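Fucose-specific lectin (Aleuria aurantia, PDB 6GKE) binds L-fucose on glycans, preferring alpha-1,6-linked core fucose, through five sites set between the blades of a six-bladed beta-propeller. Local coordinates at residues E56-V66 and R77-N85; T2-I13 and R24-R35. The protein carries 1 engineered substitution. All coordinates share one frame; numbering follows the deposited sequence. Where two conformers were deposited one is given.

Interaction 1. Residues E56-V66 and R77-N85; sequences EAKLFSPLAAV and RVYCVNKDN. With FUC (alpha-L-fucopyranose), chain B.
Lys58 lies over the turn that follows strand 77-81 and ends on Asn85. Its backbone N-H is given to Val81 O (3.0 Å), CB and CG pass over the carbonyls of Val81 and Asn82, and the chain, straight beyond CG, brings NZ to Asn85 OD1 at 2.7 Å, in the amide plane and on a lone pair. NZ is gripped further by the carbonyl oxygens of Ser111 and of Gly311 of the second subunit, and Trp312 of that subunit adds a cation-pi contact. Val81 also gives its N-H to Ser61 OG (2.9 Å), which itself donates to Pro62 O. With CG1 anti to the backbone N (chi1 178°), Val81 CG2 stands beside that N and, in the conformer given, lies against the Pro62 ring. Tyr79 forms an antiparallel hydrogen-bonded pair with Ala64, its N-H meeting Ala64 O at 2.8 Å. Val66 CG2 comes to the ring edge at CE2, and the hydroxyl bonds to Glu89, a fucose-binding residue. In the next hydrogen-bonded pair, with Val66, Arg77 bends at chi2 (-66°) to give NE to fucose O4 (2.9 Å) and NH2 to O5 (2.9 Å), while Gln75 also holds NH2. The blade hairpin thus carries a sugar-binding arginine at one end and, at the other, a buried ammonium whose several acceptors probably stabilise its charge at the dimer interface.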
loop_
_atom_site.group_PDB
_atom_site.type_symbol
_atom_site.label_atom_id
_atom_site.label_comp_id
_atom_site.label_asym_id
_atom_site.label_seq_id
_atom_site.Cartn_x
_atom_site.Cartn_y
_atom_site.Cartn_z
ATOM N N GLU A 56 -4.688 -18.275 5.725
ATOM C CA GLU A 56 -4.033 -17.118 6.306
ATOM C C GLU A 56 -2.532 -17.377 6.299
ATOM O O GLU A 56 -2.103 -18.525 6.213
ATOM C CB GLU A 56 -4.544 -16.846 7.717
ATOM C CG GLU A 56 -4.255 -17.940 8.716
ATOM C CD GLU A 56 -4.930 -17.623 10.037
ATOM O OE1 GLU A 56 -4.229 -17.245 10.983
ATOM O OE2 GLU A 56 -6.171 -17.696 10.090
ATOM N N ALA A 57 -1.759 -16.299 6.396
ATOM C CA ALA A 57 -0.321 -16.394 6.308
ATOM C C ALA A 57 0.279 -15.163 6.983
ATOM O O ALA A 57 -0.440 -14.215 7.299
ATOM C CB ALA A 57 0.101 -16.502 4.864
ATOM N N LYS A 58 1.600 -15.155 7.169
ATOM C CA LYS A 58 2.229 -13.949 7.673
ATOM C C LYS A 58 1.902 -12.795 6.724
ATOM O O LYS A 58 1.709 -12.993 5.527
ATOM C CB LYS A 58 3.744 -14.105 7.827
ATOM C CG LYS A 58 4.566 -14.057 6.545
ATOM C CD LYS A 58 6.050 -13.993 6.825
ATOM C CE LYS A 58 6.888 -13.822 5.578
ATOM N NZ LYS A 58 8.313 -13.638 5.937
ATOM N N LEU A 59 1.842 -11.579 7.264
ATOM C CA LEU A 59 1.637 -10.426 6.404
ATOM C C LEU A 59 2.780 -10.376 5.382
ATOM O O LEU A 59 3.938 -10.580 5.728
ATOM C CB LEU A 59 1.549 -9.136 7.224
ATOM C CG LEU A 59 0.160 -8.774 7.755
ATOM C CD1 LEU A 59 -0.794 -8.414 6.627
ATOM C CD2 LEU A 59 -0.443 -9.864 8.618
ATOM N N PHE A 60 2.424 -10.105 4.120
ATOM C CA PHE A 60 3.367 -10.015 2.984
ATOM C C PHE A 60 3.966 -11.391 2.660
ATOM O O PHE A 60 5.002 -11.478 2.010
ATOM C CB PHE A 60 4.445 -8.947 3.220
ATOM C CG PHE A 60 3.867 -7.623 3.647
ATOM C CD1 PHE A 60 3.334 -6.751 2.714
ATOM C CD2 PHE A 60 3.817 -7.263 4.984
ATOM C CE1 PHE A 60 2.762 -5.550 3.106
ATOM C CE2 PHE A 60 3.256 -6.057 5.375
ATOM C CZ PHE A 60 2.727 -5.205 4.435
ATOM N N SER A 61 3.272 -12.466 3.039
ATOM C CA SER A 61 3.691 -13.811 2.699
ATOM C C SER A 61 3.826 -13.961 1.192
ATOM O O SER A 61 2.965 -13.513 0.428
ATOM C CB SER A 61 2.685 -14.822 3.182
ATOM O OG SER A 61 3.020 -16.143 2.767
ATOM N N PRO A 62 4.826 -14.727 0.713
ATOM C CA PRO A 62 4.795 -15.162 -0.678
ATOM C C PRO A 62 3.625 -16.137 -0.881
ATOM O O PRO A 62 3.103 -16.707 0.087
ATOM C CB PRO A 62 6.164 -15.821 -0.859
ATOM C CG PRO A 62 6.465 -16.382 0.511
ATOM C CD PRO A 62 5.941 -15.331 1.466
ATOM N N LEU A 63 3.216 -16.303 -2.142
ATOM C CA LEU A 63 2.107 -17.179 -2.519
ATOM C C LEU A 63 2.464 -17.917 -3.809
ATOM O O LEU A 63 3.152 -17.384 -4.682
ATOM C CB LEU A 63 0.823 -16.385 -2.768
ATOM C CG LEU A 63 0.213 -15.661 -1.571
ATOM C CD1 LEU A 63 -0.950 -14.790 -2.025
ATOM C CD2 LEU A 63 -0.240 -16.632 -0.489
ATOM N N ALA A 64 1.921 -19.128 -3.939
ATOM C CA ALA A 64 1.930 -19.877 -5.187
ATOM C C ALA A 64 0.715 -20.804 -5.167
ATOM O O ALA A 64 0.184 -21.090 -4.100
ATOM C CB ALA A 64 3.221 -20.652 -5.359
ATOM N N ALA A 65 0.282 -21.276 -6.333
ATOM C CA ALA A 65 -0.881 -22.154 -6.376
ATOM C C ALA A 65 -0.825 -23.066 -7.597
ATOM O O ALA A 65 -0.307 -22.672 -8.647
ATOM C CB ALA A 65 -2.157 -21.350 -6.383
ATOM N N VAL A 66 -1.407 -24.261 -7.440
ATOM C CA VAL A 66 -1.577 -25.230 -8.532
ATOM C C VAL A 66 -2.968 -25.859 -8.436
ATOM O O VAL A 66 -3.613 -25.818 -7.388
ATOM C CB VAL A 66 -0.500 -26.330 -8.510
ATOM C CG1 VAL A 66 0.889 -25.763 -8.746
ATOM C CG2 VAL A 66 -0.535 -27.147 -7.223
ATOM N N ARG A 77 -4.122 -26.300 -4.486
ATOM C CA ARG A 77 -3.164 -26.149 -3.400
ATOM C C ARG A 77 -2.605 -24.731 -3.466
ATOM O O ARG A 77 -2.176 -24.290 -4.537
ATOM C CB ARG A 77 -2.025 -27.168 -3.503
ATOM C CG ARG A 77 -2.477 -28.619 -3.565
ATOM C CD ARG A 77 -3.137 -29.091 -2.279
ATOM N NE ARG A 77 -3.513 -30.500 -2.319
ATOM C CZ ARG A 77 -4.684 -30.979 -2.748
ATOM N NH1 ARG A 77 -5.631 -30.167 -3.189
ATOM N NH2 ARG A 77 -4.902 -32.283 -2.742
ATOM N N VAL A 78 -2.641 -24.037 -2.322
ATOM C CA VAL A 78 -2.112 -22.694 -2.195
ATOM C C VAL A 78 -0.981 -22.738 -1.169
ATOM O O VAL A 78 -1.197 -23.146 -0.034
ATOM C CB VAL A 78 -3.190 -21.674 -1.789
ATOM C CG1 VAL A 78 -2.594 -20.282 -1.643
ATOM C CG2 VAL A 78 -4.340 -21.655 -2.781
ATOM N N TYR A 79 0.213 -22.320 -1.600
ATOM C CA TYR A 79 1.422 -22.314 -0.776
ATOM C C TYR A 79 1.675 -20.903 -0.259
ATOM O O TYR A 79 1.454 -19.918 -0.960
ATOM C CB TYR A 79 2.612 -22.862 -1.575
ATOM C CG TYR A 79 2.326 -24.279 -1.988
ATOM C CD1 TYR A 79 2.381 -25.290 -1.045
ATOM C CD2 TYR A 79 1.857 -24.597 -3.252
ATOM C CE1 TYR A 79 2.002 -26.586 -1.346
ATOM C CE2 TYR A 79 1.474 -25.890 -3.574
ATOM C CZ TYR A 79 1.530 -26.883 -2.612
ATOM O OH TYR A 79 1.091 -28.141 -2.916
ATOM N N CYS A 80 2.150 -20.845 0.987
ATOM C CA CYS A 80 2.389 -19.598 1.679
ATOM C C CYS A 80 3.366 -19.875 2.821
ATOM O O CYS A 80 3.889 -20.980 2.933
ATOM C CB CYS A 80 1.074 -19.011 2.177
ATOM S SG CYS A 80 0.255 -20.046 3.419
ATOM N N VAL A 81 3.612 -18.873 3.664
ATOM C CA VAL A 81 4.498 -18.960 4.790
ATOM C C VAL A 81 3.736 -18.490 6.049
ATOM O O VAL A 81 3.079 -17.448 5.974
ATOM C CB VAL A 81 5.738 -18.107 4.447
ATOM C CG1 VAL A 81 6.732 -18.073 5.586
ATOM C CG2 VAL A 81 6.421 -18.591 3.171
ATOM N N ASN A 82 3.882 -19.182 7.182
ATOM C CA ASN A 82 3.249 -18.742 8.418
ATOM C C ASN A 82 4.150 -17.722 9.131
ATOM O O ASN A 82 5.188 -17.309 8.622
ATOM C CB ASN A 82 2.828 -19.941 9.270
ATOM C CG ASN A 82 3.969 -20.647 9.966
ATOM O OD1 ASN A 82 5.114 -20.197 9.940
ATOM N ND2 ASN A 82 3.661 -21.770 10.598
ATOM N N LYS A 83 3.754 -17.312 10.337
ATOM C CA LYS A 83 4.439 -16.232 11.046
ATOM C C LYS A 83 5.790 -16.681 11.595
ATOM O O LYS A 83 6.577 -15.845 12.015
ATOM C CB LYS A 83 3.568 -15.669 12.166
ATOM C CG LYS A 83 2.531 -14.698 11.636
ATOM C CD LYS A 83 1.570 -14.224 12.674
ATOM C CE LYS A 83 0.514 -13.314 12.090
ATOM N NZ LYS A 83 -0.459 -12.915 13.131
ATOM N N ASP A 84 6.050 -17.995 11.569
ATOM C CA ASP A 84 7.353 -18.556 11.941
ATOM C C ASP A 84 8.183 -18.890 10.692
ATOM O O ASP A 84 9.199 -19.577 10.788
ATOM C CB ASP A 84 7.168 -19.774 12.846
ATOM C CG ASP A 84 6.569 -19.409 14.194
ATOM O OD1 ASP A 84 7.055 -18.441 14.802
ATOM O OD2 ASP A 84 5.605 -20.075 14.607
ATOM N N ASN A 85 7.765 -18.381 9.530
ATOM C CA ASN A 85 8.459 -18.599 8.266
ATOM C C ASN A 85 8.539 -20.092 7.925
ATOM O O ASN A 85 9.509 -20.543 7.329
ATOM C CB ASN A 85 9.830 -17.925 8.248
ATOM C CG ASN A 85 9.693 -16.441 8.005
ATOM O OD1 ASN A 85 9.048 -16.036 7.037
ATOM N ND2 ASN A 85 10.273 -15.633 8.878
HETATM C C1 FUC B . -3.111 -33.573 0.264
HETATM C C2 FUC B . -2.226 -32.589 1.020
HETATM C C3 FUC B . -0.761 -32.812 0.670
HETATM C C4 FUC B . -0.594 -32.730 -0.846
HETATM C C5 FUC B . -1.478 -33.789 -1.494
HETATM C C6 FUC B . -1.382 -33.812 -3.009
HETATM O O2 FUC B . -2.421 -32.747 2.429
HETATM O O3 FUC B . 0.063 -31.878 1.376
HETATM O O4 FUC B . -1.000 -31.454 -1.361
HETATM O O5 FUC B . -2.849 -33.535 -1.139
#

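Interaction 2. Residues T2-I13 and R24-R35; sequences TEFLYTSKIAAI and RVYFQDLNGKIR. With FUC (alpha-L-fucopyranose), chain C; EDO (1,2-ethanediol), chain I; EDO (1,2-ethanediol), chain D.
Gln28 runs from Ser8 past Leu5, and its side chain can be followed outward. CB lies 3.4 Å from Ser8 OG; CG, opposite the backbone N (chi1 -166°), starts an extended chain; CD passes Leu5 CD2. At the tip OE1 also faces Leu5 CD2 and accepts from a water (2.9 Å) that in turn takes Lys9 N-H, while NE2 donates to Gly32 O (3.0 Å) and to Lys58 O. The backbone is held too: Gln28 O accepts from Leu5 N, and its N-H goes to Ser8 OG (2.9 Å). Leu30 packs CG near Glu3 O and CD2 against Leu5 CD1 (4.2 Å). Phe4 lays CE1 on Phe27 CB at 3.6 Å, the rings inclined at 67°, while Arg35 CB lies over one face of Phe27, offset toward the rim. The Arg35 guanidinium gives NE to Asp29 OD2, on its anti lone pair, and NH1 to Gly48 O; in the conformer given, Glu3 OE1 adds a salt bridge, 2.8 Å from NH1, the carboxylate and guanidinium planes 80° apart. Beyond, Ala11 and Tyr26 form an antiparallel hydrogen-bonded pair, and Ile13 crosses Arg24, which gives NE to fucose O4 (2.8 Å) and NH2 to O5; Glu36 and Trp97 also hydrogen-bond the sugar. Arg35 probably offsets part of the charge of Asp29 and, in this conformer, of Glu3, while the amide of Gln28 has both its ends satisfied where it is buried.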
loop_
_atom_site.group_PDB
_atom_site.type_symbol
_atom_site.label_atom_id
_atom_site.label_comp_id
_atom_site.label_asym_id
_atom_site.label_seq_id
_atom_site.Cartn_x
_atom_site.Cartn_y
_atom_site.Cartn_z
ATOM N N THR A 2 -9.709 -0.460 -1.113
ATOM C CA THR A 2 -10.065 -1.869 -1.085
ATOM C C THR A 2 -9.361 -2.538 0.094
ATOM O O THR A 2 -8.614 -1.895 0.835
ATOM C CB THR A 2 -9.700 -2.585 -2.393
ATOM O OG1 THR A 2 -8.296 -2.848 -2.358
ATOM C CG2 THR A 2 -10.078 -1.799 -3.630
ATOM N N GLU A 3 -9.583 -3.850 0.216
ATOM C CA GLU A 3 -8.951 -4.622 1.278
ATOM C C GLU A 3 -7.735 -5.400 0.755
ATOM O O GLU A 3 -7.185 -6.221 1.469
ATOM C CB GLU A 3 -10.014 -5.490 1.946
ATOM C CG GLU A 3 -11.106 -4.644 2.572
ATOM C CD GLU A 3 -12.264 -5.419 3.167
ATOM O OE1 GLU A 3 -12.680 -6.430 2.560
ATOM O OE2 GLU A 3 -12.741 -5.007 4.242
ATOM N N PHE A 4 -7.291 -5.097 -0.470
ATOM C CA PHE A 4 -6.096 -5.716 -1.059
ATOM C C PHE A 4 -4.849 -5.122 -0.398
ATOM O O PHE A 4 -4.609 -3.924 -0.499
ATOM C CB PHE A 4 -6.109 -5.440 -2.562
ATOM C CG PHE A 4 -5.133 -6.169 -3.455
ATOM C CD1 PHE A 4 -4.331 -7.226 -3.033
ATOM C CD2 PHE A 4 -5.073 -5.801 -4.791
ATOM C CE1 PHE A 4 -3.489 -7.873 -3.928
ATOM C CE2 PHE A 4 -4.224 -6.442 -5.677
ATOM C CZ PHE A 4 -3.444 -7.488 -5.249
ATOM N N LEU A 5 -4.045 -5.964 0.257
ATOM C CA LEU A 5 -2.830 -5.495 0.897
ATOM C C LEU A 5 -1.848 -4.999 -0.170
ATOM O O LEU A 5 -1.506 -5.720 -1.108
ATOM C CB LEU A 5 -2.233 -6.647 1.705
ATOM C CG LEU A 5 -0.907 -6.370 2.407
ATOM C CD1 LEU A 5 -1.092 -5.396 3.561
ATOM C CD2 LEU A 5 -0.306 -7.687 2.885
ATOM N N TYR A 6 -1.349 -3.777 0.006
ATOM C CA TYR A 6 -0.375 -3.220 -0.929
ATOM C C TYR A 6 0.932 -4.003 -0.799
ATOM O O TYR A 6 1.448 -4.149 0.305
ATOM C CB TYR A 6 -0.148 -1.731 -0.670
ATOM C CG TYR A 6 0.978 -1.123 -1.463
ATOM C CD1 TYR A 6 1.001 -1.187 -2.846
ATOM C CD2 TYR A 6 2.025 -0.485 -0.823
ATOM C CE1 TYR A 6 2.032 -0.621 -3.577
ATOM C CE2 TYR A 6 3.055 0.099 -1.539
ATOM C CZ TYR A 6 3.064 0.020 -2.918
ATOM O OH TYR A 6 4.090 0.605 -3.605
ATOM N N THR A 7 1.436 -4.472 -1.941
ATOM C CA THR A 7 2.623 -5.352 -2.084
ATOM C C THR A 7 2.327 -6.779 -1.610
ATOM O O THR A 7 3.247 -7.580 -1.444
ATOM C CB THR A 7 3.934 -4.789 -1.499
ATOM O OG1 THR A 7 3.975 -4.849 -0.073
ATOM C CG2 THR A 7 4.204 -3.378 -1.968
ATOM N N SER A 8 1.043 -7.140 -1.505
ATOM C CA SER A 8 0.661 -8.546 -1.453
ATOM C C SER A 8 1.270 -9.288 -2.643
ATOM O O SER A 8 1.267 -8.785 -3.764
ATOM C CB SER A 8 -0.838 -8.678 -1.514
ATOM O OG SER A 8 -1.261 -10.032 -1.553
ATOM N N LYS A 9 1.680 -10.535 -2.415
ATOM C CA LYS A 9 1.935 -11.418 -3.529
ATOM C C LYS A 9 0.591 -11.891 -4.096
ATOM O O LYS A 9 -0.470 -11.690 -3.507
ATOM C CB LYS A 9 2.869 -12.560 -3.122
ATOM C CG LYS A 9 4.319 -12.127 -2.939
ATOM C CD LYS A 9 4.605 -11.317 -1.688
ATOM C CE LYS A 9 6.091 -11.256 -1.406
ATOM N NZ LYS A 9 6.405 -10.446 -0.203
ATOM N N ILE A 10 0.665 -12.493 -5.281
ATOM C CA ILE A 10 -0.502 -12.943 -6.021
ATOM C C ILE A 10 -0.214 -14.358 -6.516
ATOM O O ILE A 10 0.913 -14.675 -6.870
ATOM C CB ILE A 10 -0.824 -12.006 -7.204
ATOM C CG1 ILE A 10 -0.882 -10.538 -6.778
ATOM C CG2 ILE A 10 -2.110 -12.428 -7.898
ATOM C CD1 ILE A 10 -0.937 -9.567 -7.936
ATOM N N ALA A 11 -1.238 -15.209 -6.569
ATOM C CA ALA A 11 -1.133 -16.514 -7.228
ATOM C C ALA A 11 -2.401 -16.740 -8.042
ATOM O O ALA A 11 -3.463 -16.276 -7.660
ATOM C CB ALA A 11 -0.922 -17.625 -6.226
ATOM N N ALA A 12 -2.278 -17.456 -9.159
ATOM C CA ALA A 12 -3.411 -17.625 -10.054
ATOM C C ALA A 12 -3.373 -18.995 -10.726
ATOM O O ALA A 12 -2.306 -19.519 -11.034
ATOM C CB ALA A 12 -3.416 -16.533 -11.091
ATOM N N ILE A 13 -4.572 -19.517 -10.998
ATOM C CA ILE A 13 -4.772 -20.803 -11.663
ATOM C C ILE A 13 -5.925 -20.662 -12.664
ATOM O O ILE A 13 -6.753 -19.755 -12.570
ATOM C CB ILE A 13 -5.056 -21.935 -10.653
ATOM C CG1 ILE A 13 -6.278 -21.609 -9.788
ATOM C CG2 ILE A 13 -3.818 -22.248 -9.823
ATOM C CD1 ILE A 13 -6.741 -22.720 -8.875
ATOM N N ARG A 24 -9.085 -18.876 -10.832
ATOM C CA ARG A 24 -9.063 -18.438 -9.451
ATOM C C ARG A 24 -7.794 -17.616 -9.249
ATOM O O ARG A 24 -6.741 -17.948 -9.780
ATOM C CB ARG A 24 -9.070 -19.608 -8.461
ATOM C CG ARG A 24 -10.203 -20.609 -8.647
ATOM C CD ARG A 24 -11.560 -20.053 -8.264
ATOM N NE ARG A 24 -12.639 -21.030 -8.399
ATOM C CZ ARG A 24 -13.350 -21.245 -9.506
ATOM N NH1 ARG A 24 -13.145 -20.517 -10.594
ATOM N NH2 ARG A 24 -14.263 -22.201 -9.520
ATOM N N VAL A 25 -7.916 -16.543 -8.467
ATOM C CA VAL A 25 -6.767 -15.735 -8.108
ATOM C C VAL A 25 -6.787 -15.541 -6.590
ATOM O O VAL A 25 -7.846 -15.374 -5.988
ATOM C CB VAL A 25 -6.713 -14.419 -8.910
ATOM C CG1 VAL A 25 -7.925 -13.542 -8.695
ATOM C CG2 VAL A 25 -5.431 -13.645 -8.660
ATOM N N TYR A 26 -5.584 -15.605 -6.005
ATOM C CA TYR A 26 -5.346 -15.558 -4.572
ATOM C C TYR A 26 -4.490 -14.334 -4.262
ATOM O O TYR A 26 -3.517 -14.042 -4.964
ATOM C CB TYR A 26 -4.660 -16.842 -4.080
ATOM C CG TYR A 26 -5.494 -18.045 -4.416
ATOM C CD1 TYR A 26 -6.591 -18.387 -3.646
ATOM C CD2 TYR A 26 -5.274 -18.754 -5.585
ATOM C CE1 TYR A 26 -7.437 -19.418 -4.011
ATOM C CE2 TYR A 26 -6.108 -19.789 -5.966
ATOM C CZ TYR A 26 -7.203 -20.110 -5.187
ATOM O OH TYR A 26 -8.055 -21.089 -5.601
ATOM N N PHE A 27 -4.868 -13.634 -3.190
ATOM C CA PHE A 27 -4.176 -12.443 -2.749
ATOM C C PHE A 27 -4.380 -12.321 -1.241
ATOM O O PHE A 27 -5.238 -12.990 -0.671
ATOM C CB PHE A 27 -4.702 -11.206 -3.486
ATOM C CG PHE A 27 -6.148 -10.877 -3.201
ATOM C CD1 PHE A 27 -7.180 -11.441 -3.939
ATOM C CD2 PHE A 27 -6.482 -10.010 -2.170
ATOM C CE1 PHE A 27 -8.505 -11.135 -3.654
ATOM C CE2 PHE A 27 -7.804 -9.706 -1.886
ATOM C CZ PHE A 27 -8.811 -10.268 -2.629
ATOM N N GLN A 28 -3.610 -11.434 -0.614
ATOM C CA GLN A 28 -3.709 -11.239 0.817
ATOM C C GLN A 28 -4.447 -9.935 1.115
ATOM O O GLN A 28 -4.283 -8.928 0.421
ATOM C CB GLN A 28 -2.314 -11.235 1.442
ATOM C CG GLN A 28 -2.319 -11.374 2.954
ATOM C CD GLN A 28 -0.947 -11.725 3.471
ATOM O OE1 GLN A 28 0.069 -11.220 2.980
ATOM N NE2 GLN A 28 -0.903 -12.599 4.468
ATOM N N ASP A 29 -5.238 -9.974 2.187
ATOM C CA ASP A 29 -5.981 -8.815 2.651
ATOM C C ASP A 29 -5.229 -8.138 3.808
ATOM O O ASP A 29 -4.161 -8.572 4.249
ATOM C CB ASP A 29 -7.432 -9.178 2.982
ATOM C CG ASP A 29 -7.660 -10.030 4.220
ATOM O OD1 ASP A 29 -6.782 -10.046 5.106
ATOM O OD2 ASP A 29 -8.738 -10.667 4.286
ATOM N N LEU A 30 -5.801 -7.032 4.291
ATOM C CA LEU A 30 -5.148 -6.203 5.315
ATOM C C LEU A 30 -4.988 -6.952 6.641
ATOM O O LEU A 30 -4.127 -6.586 7.442
ATOM C CB LEU A 30 -5.965 -4.931 5.549
ATOM C CG LEU A 30 -6.156 -4.039 4.329
ATOM C CD1 LEU A 30 -7.040 -2.858 4.683
ATOM C CD2 LEU A 30 -4.825 -3.562 3.781
ATOM N N ASN A 31 -5.820 -7.978 6.853
ATOM C CA ASN A 31 -5.819 -8.782 8.068
ATOM C C ASN A 31 -4.888 -9.992 7.959
ATOM O O ASN A 31 -4.830 -10.782 8.897
ATOM C CB ASN A 31 -7.229 -9.259 8.409
ATOM C CG ASN A 31 -8.158 -8.108 8.708
ATOM O OD1 ASN A 31 -7.776 -7.178 9.411
ATOM N ND2 ASN A 31 -9.361 -8.149 8.161
ATOM N N GLY A 32 -4.211 -10.164 6.818
ATOM C CA GLY A 32 -3.316 -11.300 6.610
ATOM C C GLY A 32 -4.004 -12.550 6.075
ATOM O O GLY A 32 -3.345 -13.574 5.877
ATOM N N LYS A 33 -5.320 -12.492 5.841
ATOM C CA LYS A 33 -6.010 -13.644 5.275
ATOM C C LYS A 33 -5.707 -13.743 3.780
ATOM O O LYS A 33 -5.478 -12.739 3.116
ATOM C CB LYS A 33 -7.520 -13.549 5.483
ATOM C CG LYS A 33 -7.964 -13.363 6.922
ATOM C CD LYS A 33 -7.461 -14.415 7.871
ATOM C CE LYS A 33 -7.897 -14.135 9.294
ATOM N NZ LYS A 33 -7.077 -14.862 10.288
ATOM N N ILE A 34 -5.736 -14.975 3.267
ATOM C CA ILE A 34 -5.649 -15.231 1.846
ATOM C C ILE A 34 -7.078 -15.347 1.323
ATOM O O ILE A 34 -7.837 -16.189 1.799
ATOM C CB ILE A 34 -4.839 -16.502 1.525
ATOM C CG1 ILE A 34 -3.457 -16.494 2.183
ATOM C CG2 ILE A 34 -4.736 -16.680 0.018
ATOM C CD1 ILE A 34 -2.752 -17.830 2.154
ATOM N N ARG A 35 -7.417 -14.482 0.364
ATOM C CA ARG A 35 -8.720 -14.475 -0.262
ATOM C C ARG A 35 -8.633 -15.015 -1.687
ATOM O O ARG A 35 -7.578 -14.996 -2.321
ATOM C CB ARG A 35 -9.284 -13.056 -0.312
ATOM C CG ARG A 35 -9.589 -12.459 1.050
ATOM C CD ARG A 35 -10.228 -11.099 0.891
ATOM N NE ARG A 35 -10.504 -10.479 2.172
ATOM C CZ ARG A 35 -11.189 -9.356 2.326
ATOM N NH1 ARG A 35 -11.734 -8.765 1.273
ATOM N NH2 ARG A 35 -11.315 -8.833 3.533
HETATM C C1 FUC C . -15.693 -22.745 -6.116
HETATM C C2 FUC C . -15.040 -21.850 -5.081
HETATM C C3 FUC C . -14.001 -22.626 -4.274
HETATM C C4 FUC C . -13.021 -23.326 -5.203
HETATM C C5 FUC C . -13.797 -24.208 -6.175
HETATM C C6 FUC C . -12.909 -24.927 -7.180
HETATM O O1 FUC C . -16.504 -23.679 -5.417
HETATM O O2 FUC C . -16.048 -21.350 -4.195
HETATM O O3 FUC C . -13.340 -21.752 -3.352
HETATM O O4 FUC C . -12.255 -22.385 -5.963
HETATM O O5 FUC C . -14.709 -23.392 -6.913
HETATM C C1 EDO I . -3.356 -0.227 1.442
HETATM O O1 EDO I . -3.566 0.625 0.320
HETATM C C2 EDO I . -3.034 -1.709 1.248
HETATM O O2 EDO I . -2.056 -2.198 2.229
HETATM C C1 EDO D . 0.985 -2.295 2.675
HETATM O O1 EDO D . 2.223 -2.054 2.013
HETATM C C2 EDO D . 0.306 -1.192 3.488
HETATM O O2 EDO D . -1.156 -1.218 3.348
HETATM O O HOH W 1 1.418 -11.277 0.384
#

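In the fold
From the N terminus, residues 2-13 enter the first blade and interaction 2 closes a loop of ten residues against 24-35; the chain then completes strands 33-40 and 46-56 before interaction 1 closes a similar loop between 56-66 and 77-85 in the second blade. The two lie in series, neither nested nor crossed, with centres about 10 Å apart. They touch directly: Lys9 NZ probably bonds Phe60 O, and Gln28 NE2 probably bonds Lys58 O, so the turn before strand 64-70 is tied to the turn before strand 10-15 and to the end of strand 22-28. Each hairpin supplies an arginine to a separate fucose site, and both contacts also meet the second subunit.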